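Local coordinates for protein mannosephosphate isomerase, putative (Archaeoglobus fulgidus, PDB 1ZX5) that probably catalyses the zinc-dependent interconversion of D-mannose 6-phosphate and D-fructose 6-phosphate, as a type 1 mannose-6-phosphate isomerase of the cupin superfamily, at residues A[20-25]-A[89-94]; A[42-46]-A[60-64]; A[75-80]-A[296-300]; A[172-176]-A[206-210]. One frame throughout, in Å; residues are numbered along the deposited sequence. Where two conformers were deposited one is given.

Contact 1: residues A[20-25]-A[89-94]; sequences WGGEWI and LIDAAS. With EDO (1,2-ethanediol), chain C.
Three hydrogen bonds tie the 20-25 turn to the end of strand 85-92 and the residues beyond. Trp20 O accepts from Ser94 N at 3.2 Å and, weakly, from Ala93 N at 3.1 Å, while Gly22 N donates to Asp91 OD2 at 3.0 Å. Asp91 OD2 (chi1 t) thus holds Gly22 directly and, through a water 2.6 Å away, Ile25 N (2.9 Å from that water) at the helix start. CA atoms pair Trp20-Ser94 at 4.8 Å, Gly21-Asp91 and Gly22-Ala93 at 5.4 Å. Flanked by strands 36-41 and 181-188 in the N-terminal cupin sheet, this strand ends in an inverse gamma turn at Ala92. An ideal CB on Gly22 would lie 3.0 Å from Asp91 OD2 and 3.1 Å from Ala93 CB, leaving a side chain little space. Trp20 (p) brings ring-edge CE3 3.3 Å from Asp91 O. Trp24 (t) puts CH2 4.3 Å from Leu89 CD2 and donates from NE1 to O1 of a 1,2-ethanediol, probably from the crystallisation liquor, at 3.3 Å.

Contact 2: residues A[42-46]-A[60-64]; sequences FSAHT and SMIEL
Met61, a selenomethionine in the m,m,m rotamer, opens the helix beginning at 61 and points its CA-CB bond toward the 42-46 loop. Its SE lies at the edge of the Phe42 ring, 5.3 Å from the centroid and 77° off the normal, a Met-aromatic contact whose closest pair is SE to Phe42 CD1 at 4.1 Å. Phe42 (chi1 m) has left-handed backbone angles of 60/41. Nearer the backbone, Met61 CB approaches Ser43 O at 3.2 Å and Ala44 CB at 4.1 Å; Ala44 and Met61 have the nearest CA atoms, 5.2 Å apart. Ile62 (m,t) has CG1 4.3 Å from Ala44 CB and CD1 4.0 Å from Thr46 CG2. Val52 of strand 51-54 and Leu276 of strand 274-277, in the C-terminal sheet, also touch Met61. Ser43 OG (t), which also bonds to Arg48 O, accepts from His45 N at 3.0 Å, an ST turn; Ser60 OG (t) accepts from Ile62 N at 3.0 Å, N-capping the helix start that packs on the loop after strand 36-41.

Contact 3: residues A[75-80]-A[296-300]; sequences RAAEKF and IYLKV
Val300, the C-terminal residue, has the most surface covered here, and it fits against the loop following helix 61-73. Its CA lies 5.6 Å from that of Ala76, the nearest pair. With chi1 p, Val300 brings CG1 to 3.4 Å from Arg75 NH1, while Arg75 NH2 bonds to Gly246 O. Lys79, fully extended (t,t,t,t), runs beside the chain end: its CD is 4.2 Å from Val300 CA, and its NZ donates to Lys299 O at 2.7 Å and makes a weak bond to Glu228 O. Residues 77-79 have helical backbone angles, and Phe80 N bonds back to Ala76 O at 3.1 Å. Ala76, Lys79 and Phe80 direct CB toward the strand end. Leu298 (m,t) packs against Ala76 and Phe80, with CD1 3.9 Å from Ala76 CB and CB 4.2 Å from Phe80 CE2. Strand 291-298 belongs to the five-stranded sheet of the C-terminal cupin domain, and the contact joins its end to a loop of the catalytic domain, an interdomain packing in a two-cupin type 1 isomerase.

Contact 4: residues A[172-176]-A[206-210]; sequences PGIPH and KVLNT
Segment 172-176 is the loop from strand 167-170, the outermost strand of the six-stranded cupin sheet, into strand 176-179; it meets 206-210, the chain leaving the weakly bonded end of helix 201-207. The backbones approach most closely at Gly173 and Leu208, whose CA atoms are 4.6 Å apart. A single direct hydrogen bond fixes them, from Asn209 N to Gly173 O at 2.8 Å with an angle of 163°. It is joined by a CA-H...O contact from Gly173 CA to Val207 O at 3.2 Å. Gly173 has a positive phi (92/-19), at which a CB would jam against the preceding carbonyl oxygen; it would also stand 3.2 Å from Val207 O, so both the turn and the approach suit glycine. Within the first loop, His176 ND1 donates to Ile174 O at 3.2 Å. The His176 ring meets that of His99, and the two are placed like zinc-binding histidines of type 1 mannose-6-phosphate isomerases. The apolar part is small: Leu208 (t,p) swings CD1 to 3.9 Å from Pro175 CB, and touches Ile139 and Leu142 of helix 139-146. Ile174 (m,m) CD1 simply packs on the amide, 3.9 Å from Asn209 ND2. Asn209 OD1 bonds to Lys211 N, and a water bridges the loops, donating to Pro172 O at 2.8 Å and accepting from Asn209 ND2 at 3.0 Å.

Overall arrangement
Along the chain, contact 2 is nested within the loop closed by contact 1, and contact 4 within that closed by contact 3, whose segments alternate with those of contact 1. Helix 61-73 of contact 2 is followed in sequence by strand 85-92 of contact 1, in the six-stranded sheet. Contacts 2 and 3 have the closest centres, about 17 Å apart; contacts 1 and 3, about 30 Å apart between centres, lie on opposite sides of the chain's centre. Contact 1 joins a turn to a strand end, contact 2 a loop to a helix start, contact 4 a loop to a helix end. Contact 3 pairs segments from the catalytic and C-terminal cupin parts; contact 2 borders the C-terminal sheet.

Contact 1: residues A[20-25]-A[89-94]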
loop_
_atom_site.group_PDB
_atom_site.type_symbol
_atom_site.label_atom_id
_atom_site.label_comp_id
_atom_site.label_asym_id
_atom_site.label_seq_id
_atom_site.Cartn_x
_atom_site.Cartn_y
_atom_site.Cartn_z
ATOM N N TRP A 20 11.421 11.469 7.637
ATOM C CA TRP A 20 10.351 12.235 6.998
ATOM C C TRP A 20 8.925 11.978 7.551
ATOM O O TRP A 20 7.946 12.539 7.034
ATOM C CB TRP A 20 10.392 12.019 5.486
ATOM C CG TRP A 20 10.582 10.591 5.077
ATOM C CD1 TRP A 20 11.754 10.008 4.684
ATOM C CD2 TRP A 20 9.571 9.555 5.007
ATOM N NE1 TRP A 20 11.541 8.680 4.371
ATOM C CE2 TRP A 20 10.215 8.376 4.550
ATOM C CE3 TRP A 20 8.190 9.514 5.274
ATOM C CZ2 TRP A 20 9.526 7.159 4.360
ATOM C CZ3 TRP A 20 7.498 8.305 5.087
ATOM C CH2 TRP A 20 8.169 7.149 4.626
ATOM N N GLY A 21 8.801 11.129 8.576
ATOM C CA GLY A 21 7.485 10.831 9.149
ATOM C C GLY A 21 7.045 11.893 10.143
ATOM O O GLY A 21 7.870 12.443 10.851
ATOM N N GLY A 22 5.749 12.175 10.213
ATOM C CA GLY A 22 5.231 13.168 11.156
ATOM C C GLY A 22 4.551 12.495 12.338
ATOM O O GLY A 22 5.082 11.529 12.878
ATOM N N GLU A 23 3.367 12.989 12.715
ATOM C CA GLU A 23 2.629 12.506 13.887
ATOM C C GLU A 23 1.407 11.656 13.580
ATOM O O GLU A 23 0.819 11.071 14.496
ATOM C CB GLU A 23 2.201 13.686 14.772
ATOM C CG GLU A 23 3.365 14.356 15.454
ATOM C CD GLU A 23 2.953 15.512 16.359
ATOM O OE1 GLU A 23 3.391 16.649 16.085
ATOM O OE2 GLU A 23 2.241 15.281 17.355
ATOM N N TRP A 24 1.018 11.604 12.306
ATOM C CA TRP A 24 -0.297 11.066 11.893
ATOM C C TRP A 24 -0.478 9.592 12.247
ATOM O O TRP A 24 -1.498 9.197 12.814
ATOM C CB TRP A 24 -0.515 11.298 10.377
ATOM C CG TRP A 24 -1.747 10.637 9.778
ATOM C CD1 TRP A 24 -3.073 10.893 10.103
ATOM C CD2 TRP A 24 -1.782 9.660 8.715
ATOM N NE1 TRP A 24 -3.905 10.119 9.322
ATOM C CE2 TRP A 24 -3.150 9.365 8.462
ATOM C CE3 TRP A 24 -0.793 9.017 7.951
ATOM C CZ2 TRP A 24 -3.551 8.438 7.490
ATOM C CZ3 TRP A 24 -1.182 8.085 6.987
ATOM C CH2 TRP A 24 -2.557 7.808 6.762
ATOM N N ILE A 25 0.515 8.775 11.911
ATOM C CA ILE A 25 0.409 7.334 12.138
ATOM C C ILE A 25 0.283 6.972 13.633
ATOM O O ILE A 25 -0.648 6.259 14.007
ATOM C CB ILE A 25 1.535 6.550 11.437
ATOM C CG1 ILE A 25 1.304 6.596 9.915
ATOM C CG2 ILE A 25 1.583 5.092 11.963
ATOM C CD1 ILE A 25 2.434 6.035 9.104
ATOM N N LEU A 89 0.367 2.046 5.556
ATOM C CA LEU A 89 0.094 3.459 5.767
ATOM C C LEU A 89 1.426 4.192 5.681
ATOM O O LEU A 89 2.422 3.737 6.269
ATOM C CB LEU A 89 -0.563 3.711 7.135
ATOM C CG LEU A 89 -1.926 3.047 7.372
ATOM C CD1 LEU A 89 -2.377 3.279 8.810
ATOM C CD2 LEU A 89 -2.950 3.571 6.366
ATOM N N ILE A 90 1.440 5.306 4.942
ATOM C CA ILE A 90 2.657 6.114 4.733
ATOM C C ILE A 90 2.358 7.569 5.078
ATOM O O ILE A 90 1.414 8.157 4.555
ATOM C CB ILE A 90 3.160 6.060 3.253
ATOM C CG1 ILE A 90 3.401 4.619 2.773
ATOM C CG2 ILE A 90 4.386 7.005 3.021
ATOM C CD1 ILE A 90 4.634 3.973 3.307
ATOM N N ASP A 91 3.165 8.142 5.960
ATOM C CA ASP A 91 3.052 9.549 6.308
ATOM C C ASP A 91 4.255 10.291 5.738
ATOM O O ASP A 91 5.281 10.452 6.414
ATOM C CB ASP A 91 2.952 9.737 7.828
ATOM C CG ASP A 91 2.712 11.191 8.226
ATOM O OD1 ASP A 91 2.260 11.973 7.358
ATOM O OD2 ASP A 91 2.978 11.557 9.405
ATOM N N ALA A 92 4.140 10.701 4.475
ATOM C CA ALA A 92 5.215 11.435 3.810
ATOM C C ALA A 92 5.061 12.909 4.161
ATOM O O ALA A 92 4.625 13.715 3.341
ATOM C CB ALA A 92 5.181 11.195 2.284
ATOM N N ALA A 93 5.390 13.252 5.404
ATOM C CA ALA A 93 5.098 14.582 5.924
ATOM C C ALA A 93 6.100 15.605 5.377
ATOM O O ALA A 93 5.706 16.646 4.874
ATOM C CB ALA A 93 5.060 14.583 7.471
ATOM N N SER A 94 7.386 15.290 5.482
ATOM C CA SER A 94 8.434 15.999 4.766
ATOM C C SER A 94 8.550 15.369 3.395
ATOM O O SER A 94 8.180 14.209 3.230
ATOM C CB SER A 94 9.771 15.834 5.475
ATOM O OG SER A 94 9.666 16.361 6.762
HETATM C C1 EDO C . -7.865 9.238 7.534
HETATM O O1 EDO C . -7.057 10.040 8.421
HETATM C C2 EDO C . -7.232 7.850 7.365
HETATM O O2 EDO C . -7.605 6.992 8.445
HETATM O O HOH W 1 3.215 9.688 11.212
#

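Contact 2: residues A[42-46]-A[60-64]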
loop_
_atom_site.group_PDB
_atom_site.type_symbol
_atom_site.label_atom_id
_atom_site.label_comp_id
_atom_site.label_asym_id
_atom_site.label_seq_id
_atom_site.Cartn_x
_atom_site.Cartn_y
_atom_site.Cartn_z
ATOM N N PHE A 42 -0.630 -6.298 8.123
ATOM C CA PHE A 42 -0.643 -7.708 7.698
ATOM C C PHE A 42 0.506 -8.032 6.765
ATOM O O PHE A 42 0.349 -8.760 5.787
ATOM C CB PHE A 42 -2.017 -8.115 7.124
ATOM C CG PHE A 42 -3.123 -7.921 8.104
ATOM C CD1 PHE A 42 -3.234 -8.764 9.215
ATOM C CD2 PHE A 42 -4.006 -6.852 7.974
ATOM C CE1 PHE A 42 -4.246 -8.574 10.167
ATOM C CE2 PHE A 42 -5.025 -6.657 8.909
ATOM C CZ PHE A 42 -5.141 -7.521 10.012
ATOM N N SER A 43 1.676 -7.483 7.091
ATOM C CA SER A 43 2.883 -7.747 6.335
ATOM C C SER A 43 3.308 -9.202 6.467
ATOM O O SER A 43 3.497 -9.702 7.579
ATOM C CB SER A 43 4.017 -6.846 6.805
ATOM O OG SER A 43 5.263 -7.348 6.341
ATOM N N ALA A 44 3.451 -9.869 5.323
ATOM C CA ALA A 44 4.174 -11.134 5.263
ATOM C C ALA A 44 5.543 -10.933 4.596
ATOM O O ALA A 44 6.091 -11.860 4.009
ATOM C CB ALA A 44 3.370 -12.186 4.536
ATOM N N HIS A 45 6.079 -9.718 4.671
ATOM C CA HIS A 45 7.412 -9.449 4.160
ATOM C C HIS A 45 8.446 -9.881 5.201
ATOM O O HIS A 45 8.384 -9.471 6.360
ATOM C CB HIS A 45 7.569 -7.969 3.798
ATOM C CG HIS A 45 8.782 -7.681 2.970
ATOM N ND1 HIS A 45 10.045 -7.557 3.516
ATOM C CD2 HIS A 45 8.933 -7.527 1.632
ATOM C CE1 HIS A 45 10.918 -7.322 2.550
ATOM N NE2 HIS A 45 10.268 -7.297 1.400
ATOM N N THR A 46 9.391 -10.719 4.786
ATOM C CA THR A 46 10.361 -11.322 5.719
ATOM C C THR A 46 11.199 -10.317 6.531
ATOM O O THR A 46 11.641 -10.637 7.632
ATOM C CB THR A 46 11.281 -12.346 5.023
ATOM O OG1 THR A 46 12.042 -11.686 4.005
ATOM C CG2 THR A 46 10.450 -13.461 4.387
ATOM N N SER A 60 2.690 -15.264 13.531
ATOM C CA SER A 60 3.206 -14.415 12.476
ATOM C C SER A 60 2.402 -14.602 11.190
ATOM O O SER A 60 1.897 -15.697 10.948
ATOM C CB SER A 60 4.689 -14.741 12.259
ATOM O OG SER A 60 5.137 -14.393 10.969
HETATM N N MSE A 61 2.304 -13.547 10.371
HETATM C CA MSE A 61 1.643 -13.622 9.056
HETATM C C MSE A 61 2.277 -14.679 8.185
HETATM O O MSE A 61 1.630 -15.246 7.300
HETATM C CB MSE A 61 1.739 -12.297 8.289
HETATM C CG MSE A 61 0.642 -11.319 8.536
HETATM SE SE MSE A 61 -1.122 -12.037 8.102
HETATM C CE MSE A 61 -0.960 -12.360 6.220
ATOM N N ILE A 62 3.562 -14.906 8.412
ATOM C CA ILE A 62 4.332 -15.875 7.637
ATOM C C ILE A 62 3.894 -17.299 8.010
ATOM O O ILE A 62 3.657 -18.124 7.127
ATOM C CB ILE A 62 5.852 -15.613 7.790
ATOM C CG1 ILE A 62 6.196 -14.301 7.058
ATOM C CG2 ILE A 62 6.685 -16.807 7.285
ATOM C CD1 ILE A 62 7.652 -13.866 7.154
ATOM N N GLU A 63 3.787 -17.575 9.309
ATOM C CA GLU A 63 3.245 -18.844 9.772
ATOM C C GLU A 63 1.815 -18.992 9.253
ATOM O O GLU A 63 1.490 -19.988 8.602
ATOM C CB GLU A 63 3.290 -18.943 11.302
ATOM C CG GLU A 63 2.994 -20.337 11.853
ATOM C CD GLU A 63 3.150 -20.430 13.365
ATOM O OE1 GLU A 63 4.216 -20.037 13.890
ATOM O OE2 GLU A 63 2.212 -20.911 14.033
ATOM N N LEU A 64 0.979 -17.983 9.502
ATOM C CA LEU A 64 -0.424 -18.033 9.061
ATOM C C LEU A 64 -0.546 -18.415 7.575
ATOM O O LEU A 64 -1.334 -19.288 7.217
ATOM C CB LEU A 64 -1.156 -16.709 9.349
ATOM C CG LEU A 64 -2.646 -16.697 8.969
ATOM C CD1 LEU A 64 -3.493 -17.496 9.972
ATOM C CD2 LEU A 64 -3.173 -15.291 8.827
#

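Contact 3: residues A[75-80]-A[296-300]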
loop_
_atom_site.group_PDB
_atom_site.type_symbol
_atom_site.label_atom_id
_atom_site.label_comp_id
_atom_site.label_asym_id
_atom_site.label_seq_id
_atom_site.Cartn_x
_atom_site.Cartn_y
_atom_site.Cartn_z
ATOM N N ARG A 75 -9.977 -18.321 -4.391
ATOM C CA ARG A 75 -9.883 -18.443 -5.850
ATOM C C ARG A 75 -8.553 -17.919 -6.409
ATOM O O ARG A 75 -8.199 -18.217 -7.555
ATOM C CB ARG A 75 -11.067 -17.759 -6.538
ATOM C CG ARG A 75 -12.421 -18.384 -6.208
ATOM C CD ARG A 75 -13.569 -17.810 -7.051
ATOM N NE ARG A 75 -13.684 -16.361 -6.914
ATOM C CZ ARG A 75 -13.367 -15.475 -7.859
ATOM N NH1 ARG A 75 -12.918 -15.879 -9.045
ATOM N NH2 ARG A 75 -13.503 -14.171 -7.614
ATOM N N ALA A 76 -7.815 -17.165 -5.590
ATOM C CA ALA A 76 -6.505 -16.622 -5.963
ATOM C C ALA A 76 -5.344 -17.554 -5.591
ATOM O O ALA A 76 -4.186 -17.214 -5.821
ATOM C CB ALA A 76 -6.305 -15.246 -5.321
ATOM N N ALA A 77 -5.659 -18.722 -5.026
ATOM C CA ALA A 77 -4.640 -19.668 -4.564
ATOM C C ALA A 77 -3.753 -20.199 -5.688
ATOM O O ALA A 77 -2.545 -20.338 -5.496
ATOM C CB ALA A 77 -5.262 -20.814 -3.787
ATOM N N GLU A 78 -4.336 -20.488 -6.853
ATOM C CA GLU A 78 -3.536 -20.959 -7.987
ATOM C C GLU A 78 -2.652 -19.853 -8.570
ATOM O O GLU A 78 -1.497 -20.104 -8.937
ATOM C CB GLU A 78 -4.384 -21.653 -9.070
ATOM C CG GLU A 78 -5.657 -20.913 -9.522
ATOM C CD GLU A 78 -6.736 -21.868 -10.065
ATOM O OE1 GLU A 78 -6.395 -22.775 -10.877
ATOM O OE2 GLU A 78 -7.927 -21.713 -9.674
ATOM N N LYS A 79 -3.180 -18.630 -8.609
ATOM C CA LYS A 79 -2.448 -17.489 -9.163
ATOM C C LYS A 79 -1.221 -17.076 -8.347
ATOM O O LYS A 79 -0.192 -16.719 -8.914
ATOM C CB LYS A 79 -3.388 -16.293 -9.352
ATOM C CG LYS A 79 -2.723 -15.052 -9.945
ATOM C CD LYS A 79 -3.764 -14.038 -10.356
ATOM C CE LYS A 79 -3.103 -12.789 -10.892
ATOM N NZ LYS A 79 -4.116 -11.755 -11.234
ATOM N N PHE A 80 -1.325 -17.114 -7.023
ATOM C CA PHE A 80 -0.237 -16.641 -6.170
ATOM C C PHE A 80 0.328 -17.760 -5.315
ATOM O O PHE A 80 -0.408 -18.385 -4.561
ATOM C CB PHE A 80 -0.725 -15.520 -5.247
ATOM C CG PHE A 80 -1.281 -14.322 -5.971
ATOM C CD1 PHE A 80 -0.445 -13.478 -6.702
ATOM C CD2 PHE A 80 -2.640 -14.024 -5.899
ATOM C CE1 PHE A 80 -0.962 -12.362 -7.353
ATOM C CE2 PHE A 80 -3.164 -12.911 -6.546
ATOM C CZ PHE A 80 -2.330 -12.076 -7.273
ATOM N N ILE A 296 -9.549 -3.882 0.315
ATOM C CA ILE A 296 -8.405 -4.242 -0.501
ATOM C C ILE A 296 -8.612 -5.699 -0.911
ATOM O O ILE A 296 -8.930 -6.539 -0.086
ATOM C CB ILE A 296 -7.060 -4.032 0.288
ATOM C CG1 ILE A 296 -6.967 -2.586 0.793
ATOM C CG2 ILE A 296 -5.835 -4.426 -0.565
ATOM C CD1 ILE A 296 -5.957 -2.361 1.946
ATOM N N TYR A 297 -8.468 -5.996 -2.190
ATOM C CA TYR A 297 -8.805 -7.325 -2.679
ATOM C C TYR A 297 -7.795 -7.789 -3.719
ATOM O O TYR A 297 -7.146 -6.978 -4.383
ATOM C CB TYR A 297 -10.235 -7.348 -3.270
ATOM C CG TYR A 297 -10.457 -6.282 -4.310
ATOM C CD1 TYR A 297 -10.183 -6.533 -5.661
ATOM C CD2 TYR A 297 -10.913 -5.007 -3.949
ATOM C CE1 TYR A 297 -10.363 -5.565 -6.625
ATOM C CE2 TYR A 297 -11.107 -4.021 -4.913
ATOM C CZ TYR A 297 -10.823 -4.305 -6.249
ATOM O OH TYR A 297 -11.005 -3.342 -7.226
ATOM N N LEU A 298 -7.676 -9.105 -3.847
ATOM C CA LEU A 298 -6.854 -9.712 -4.885
ATOM C C LEU A 298 -7.689 -9.850 -6.151
ATOM O O LEU A 298 -8.916 -9.952 -6.092
ATOM C CB LEU A 298 -6.326 -11.067 -4.418
ATOM C CG LEU A 298 -5.569 -11.083 -3.087
ATOM C CD1 LEU A 298 -5.081 -12.500 -2.787
ATOM C CD2 LEU A 298 -4.401 -10.066 -3.065
ATOM N N LYS A 299 -7.024 -9.812 -7.295
ATOM C CA LYS A 299 -7.687 -9.994 -8.568
ATOM C C LYS A 299 -7.188 -11.277 -9.220
ATOM O O LYS A 299 -5.984 -11.556 -9.253
ATOM C CB LYS A 299 -7.442 -8.797 -9.481
ATOM C CG LYS A 299 -8.252 -7.576 -9.111
ATOM C CD LYS A 299 -7.823 -6.381 -9.931
ATOM C CE LYS A 299 -8.305 -6.491 -11.375
ATOM N NZ LYS A 299 -7.671 -5.453 -12.229
ATOM N N VAL A 300 -8.136 -12.050 -9.728
ATOM C CA VAL A 300 -7.869 -13.343 -10.337
ATOM C C VAL A 300 -8.582 -13.416 -11.690
ATOM O O VAL A 300 -7.933 -13.365 -12.738
ATOM C CB VAL A 300 -8.360 -14.496 -9.429
ATOM C CG1 VAL A 300 -9.875 -14.459 -9.310
ATOM C CG2 VAL A 300 -7.914 -15.844 -9.989
#

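Contact 4: residues A[172-176]-A[206-210]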
loop_
_atom_site.group_PDB
_atom_site.type_symbol
_atom_site.label_atom_id
_atom_site.label_comp_id
_atom_site.label_asym_id
_atom_site.label_seq_id
_atom_site.Cartn_x
_atom_site.Cartn_y
_atom_site.Cartn_z
ATOM N N PRO A 172 5.922 0.130 -12.642
ATOM C CA PRO A 172 7.381 0.012 -12.686
ATOM C C PRO A 172 7.997 1.008 -13.669
ATOM O O PRO A 172 7.457 1.221 -14.761
ATOM C CB PRO A 172 7.594 -1.418 -13.180
ATOM C CG PRO A 172 6.392 -2.154 -12.703
ATOM C CD PRO A 172 5.255 -1.179 -12.820
ATOM N N GLY A 173 9.098 1.630 -13.275
ATOM C CA GLY A 173 9.766 2.605 -14.131
ATOM C C GLY A 173 9.326 4.047 -13.932
ATOM O O GLY A 173 10.040 4.969 -14.333
ATOM N N ILE A 174 8.159 4.245 -13.317
ATOM C CA ILE A 174 7.612 5.595 -13.072
ATOM C C ILE A 174 8.244 6.241 -11.833
ATOM O O ILE A 174 8.106 5.719 -10.731
ATOM C CB ILE A 174 6.054 5.589 -12.925
ATOM C CG1 ILE A 174 5.368 4.974 -14.161
ATOM C CG2 ILE A 174 5.516 6.998 -12.642
ATOM C CD1 ILE A 174 5.579 5.739 -15.453
ATOM N N PRO A 175 8.935 7.383 -12.015
ATOM C CA PRO A 175 9.518 8.127 -10.893
ATOM C C PRO A 175 8.410 8.795 -10.066
ATOM O O PRO A 175 7.406 9.269 -10.631
ATOM C CB PRO A 175 10.381 9.184 -11.582
ATOM C CG PRO A 175 9.700 9.403 -12.908
ATOM C CD PRO A 175 9.172 8.055 -13.307
ATOM N N HIS A 176 8.578 8.825 -8.746
ATOM C CA HIS A 176 7.535 9.350 -7.889
ATOM C C HIS A 176 8.076 9.782 -6.530
ATOM O O HIS A 176 9.193 9.427 -6.154
ATOM C CB HIS A 176 6.387 8.329 -7.742
ATOM C CG HIS A 176 6.785 7.073 -7.026
ATOM N ND1 HIS A 176 7.452 6.035 -7.647
ATOM C CD2 HIS A 176 6.611 6.691 -5.740
ATOM C CE1 HIS A 176 7.674 5.071 -6.771
ATOM N NE2 HIS A 176 7.176 5.445 -5.607
ATOM N N LYS A 206 18.919 1.709 -15.224
ATOM C CA LYS A 206 18.388 0.484 -15.809
ATOM C C LYS A 206 16.857 0.335 -15.803
ATOM O O LYS A 206 16.313 -0.440 -16.591
ATOM C CB LYS A 206 19.050 -0.710 -15.132
ATOM C CG LYS A 206 20.512 -0.852 -15.584
ATOM C CD LYS A 206 21.210 -1.956 -14.840
ATOM C CE LYS A 206 22.641 -2.145 -15.332
ATOM N NZ LYS A 206 23.401 -2.922 -14.296
ATOM N N VAL A 207 16.160 1.066 -14.933
ATOM C CA VAL A 207 14.716 0.850 -14.770
ATOM C C VAL A 207 13.874 2.092 -15.052
ATOM O O VAL A 207 12.674 1.985 -15.262
ATOM C CB VAL A 207 14.355 0.264 -13.360
ATOM C CG1 VAL A 207 15.257 -0.920 -13.017
ATOM C CG2 VAL A 207 14.451 1.329 -12.271
ATOM N N LEU A 208 14.505 3.264 -15.059
ATOM C CA LEU A 208 13.779 4.532 -15.131
ATOM C C LEU A 208 13.131 4.794 -16.498
ATOM O O LEU A 208 13.796 4.720 -17.544
ATOM C CB LEU A 208 14.685 5.707 -14.740
ATOM C CG LEU A 208 14.048 7.102 -14.757
ATOM C CD1 LEU A 208 12.919 7.211 -13.718
ATOM C CD2 LEU A 208 15.109 8.188 -14.565
ATOM N N ASN A 209 11.830 5.090 -16.468
ATOM C CA ASN A 209 11.119 5.615 -17.637
ATOM C C ASN A 209 11.427 7.111 -17.763
ATOM O O ASN A 209 10.974 7.923 -16.949
ATOM C CB ASN A 209 9.610 5.358 -17.494
ATOM C CG ASN A 209 8.805 5.720 -18.754
ATOM O OD1 ASN A 209 9.300 6.371 -19.677
ATOM N ND2 ASN A 209 7.544 5.307 -18.773
ATOM N N THR A 210 12.211 7.464 -18.774
ATOM C CA THR A 210 12.632 8.848 -18.992
ATOM C C THR A 210 11.686 9.636 -19.905
ATOM O O THR A 210 11.926 10.820 -20.166
ATOM C CB THR A 210 14.062 8.919 -19.569
ATOM O OG1 THR A 210 14.156 8.071 -20.723
ATOM C CG2 THR A 210 15.100 8.494 -18.507
HETATM O O HOH W 2 7.048 3.072 -16.858
#